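Local coordinates for protein nucleotidyltransferase (Thermus thermophilus HB8, PDB 1WWP) that is of unknown function but probably acts as the helical substrate-binding partner of a nucleotidyltransferase, at residues L6-E11 against F30-E35. Residues are numbered along the deposited sequence; the frame is centred on the assembly and turned at random.
Sequences LATLKE and FEYTFE
Thr8 meets the phenol ring of Tyr32 at its edge, with OG1 close to the ring plane. The two side chains cross at about a right angle, and the hydroxyl oxygens, Tyr32 OH and Thr8 OG1, are 2.9 Å apart. Tyr32 CG sits between its own backbone N and carbonyl carbon (chi1 66°), and from there the ring extends to the other helix. Thr8 OG1 is also bonded to the carbonyl of Ala5, one turn back. An alanine in place of Tyr32 would probably leave Thr8 OG1 without its cross-helix partner and open a gap where the ring spans the two helices. The Phe30 ring leads away from this interface and meets Tyr106 instead; Leu9 CD1 rests against the start of Phe30, 4.0 Å from its N and 4.3 Å from its CB. Thr33 illustrates how a small polar residue can serve helix packing: OG1 bonds to the carbonyl of Arg29 in its own helix and rests 3.9 Å from Leu9 CB, while CG2, anti to the backbone N, lies 4.0 Å from Leu6 CA. With Thr33 facing Leu6 at a CA separation of 5.7 Å, the axes of 6-11 and 30-35 approach to 9.0 Å at 148°, roughly antiparallel; the segments belong to helices 2-13 and 20-49. Helix 93-116 adjoins both partners, through Leu114 against Leu6 and Met110 against Thr33; Met80 of helix 71-86 touches Phe30 and Phe34, and Tyr91 and Val88 of the second subunit pack on Thr8 and Tyr32, so the Thr8-Tyr32 side of the contact also borders that subunit.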
# COMPACT_ATOMS: atom_id res chain seq x y z
N LEU A 6 -10.01 1.51 11.56
CA LEU A 6 -10.98 2.42 10.97
C LEU A 6 -10.98 3.79 11.64
O LEU A 6 -11.33 4.79 11.02
CB LEU A 6 -12.38 1.80 11.05
CG LEU A 6 -13.55 2.62 10.50
CD1 LEU A 6 -13.25 3.14 9.08
CD2 LEU A 6 -14.78 1.73 10.49
N ALA A 7 -10.56 3.84 12.90
CA ALA A 7 -10.51 5.08 13.69
C ALA A 7 -9.39 6.01 13.23
O ALA A 7 -9.56 7.23 13.17
CB ALA A 7 -10.33 4.74 15.17
N THR A 8 -8.24 5.42 12.92
CA THR A 8 -7.10 6.20 12.47
C THR A 8 -7.39 6.75 11.07
O THR A 8 -6.95 7.85 10.73
CB THR A 8 -5.84 5.34 12.45
OG1 THR A 8 -6.01 4.27 11.51
CG2 THR A 8 -5.61 4.74 13.83
N LEU A 9 -8.13 5.99 10.28
CA LEU A 9 -8.49 6.44 8.93
C LEU A 9 -9.41 7.67 9.01
O LEU A 9 -9.18 8.67 8.33
CB LEU A 9 -9.22 5.33 8.16
CG LEU A 9 -9.92 5.76 6.86
CD1 LEU A 9 -8.91 6.36 5.92
CD2 LEU A 9 -10.61 4.59 6.21
N LYS A 10 -10.45 7.58 9.84
CA LYS A 10 -11.40 8.67 9.98
C LYS A 10 -10.74 9.98 10.42
O LYS A 10 -11.24 11.06 10.12
CB LYS A 10 -12.53 8.27 10.93
CG LYS A 10 -13.45 7.23 10.32
CD LYS A 10 -14.67 6.94 11.17
CE LYS A 10 -14.30 6.23 12.47
NZ LYS A 10 -15.52 5.92 13.27
N GLU A 11 -9.62 9.87 11.12
CA GLU A 11 -8.89 11.05 11.56
C GLU A 11 -8.50 11.91 10.35
O GLU A 11 -8.46 13.13 10.44
CB GLU A 11 -7.60 10.67 12.28
CG GLU A 11 -7.77 9.95 13.61
CD GLU A 11 -6.46 9.81 14.35
OE1 GLU A 11 -5.80 10.84 14.58
OE2 GLU A 11 -6.07 8.67 14.70
N PHE A 30 -6.12 3.75 4.66
CA PHE A 30 -7.20 3.11 3.94
C PHE A 30 -6.75 1.67 3.60
O PHE A 30 -7.51 0.70 3.72
CB PHE A 30 -7.49 3.89 2.65
CG PHE A 30 -8.24 3.10 1.62
CD1 PHE A 30 -9.50 2.59 1.89
CD2 PHE A 30 -7.67 2.84 0.37
CE1 PHE A 30 -10.19 1.83 0.93
CE2 PHE A 30 -8.36 2.08 -0.60
CZ PHE A 30 -9.61 1.58 -0.32
N GLU A 31 -5.49 1.54 3.20
CA GLU A 31 -4.95 0.23 2.84
C GLU A 31 -5.10 -0.78 3.97
O GLU A 31 -5.76 -1.81 3.80
CB GLU A 31 -3.48 0.35 2.45
CG GLU A 31 -3.25 0.99 1.08
CD GLU A 31 -1.78 0.95 0.66
OE1 GLU A 31 -1.49 1.10 -0.54
OE2 GLU A 31 -0.91 0.76 1.53
N TYR A 32 -4.51 -0.49 5.13
CA TYR A 32 -4.61 -1.45 6.21
C TYR A 32 -5.99 -1.58 6.81
O TYR A 32 -6.31 -2.60 7.42
CB TYR A 32 -3.53 -1.21 7.28
CG TYR A 32 -3.58 0.07 8.09
CD1 TYR A 32 -4.60 0.30 9.01
CD2 TYR A 32 -2.52 0.98 8.04
CE1 TYR A 32 -4.56 1.42 9.87
CE2 TYR A 32 -2.46 2.09 8.88
CZ TYR A 32 -3.48 2.30 9.80
OH TYR A 32 -3.39 3.37 10.66
N THR A 33 -6.84 -0.57 6.63
CA THR A 33 -8.19 -0.66 7.14
C THR A 33 -8.99 -1.59 6.23
O THR A 33 -9.83 -2.37 6.67
CB THR A 33 -8.89 0.72 7.15
OG1 THR A 33 -8.22 1.58 8.09
CG2 THR A 33 -10.37 0.57 7.51
N PHE A 34 -8.73 -1.47 4.93
CA PHE A 34 -9.40 -2.30 3.94
C PHE A 34 -9.07 -3.78 4.18
O PHE A 34 -9.96 -4.62 4.21
CB PHE A 34 -8.90 -1.92 2.55
CG PHE A 34 -9.37 -2.84 1.47
CD1 PHE A 34 -8.56 -3.90 1.04
CD2 PHE A 34 -10.60 -2.65 0.85
CE1 PHE A 34 -8.97 -4.74 0.01
CE2 PHE A 34 -11.02 -3.48 -0.18
CZ PHE A 34 -10.20 -4.53 -0.60
N GLU A 35 -7.78 -4.07 4.32
CA GLU A 35 -7.34 -5.44 4.54
C GLU A 35 -8.00 -6.02 5.78
O GLU A 35 -8.46 -7.16 5.77
CB GLU A 35 -5.83 -5.49 4.67
CG GLU A 35 -5.06 -4.89 3.47
CD GLU A 35 -5.38 -5.55 2.12
OE1 GLU A 35 -5.59 -6.79 2.08
OE2 GLU A 35 -5.41 -4.83 1.10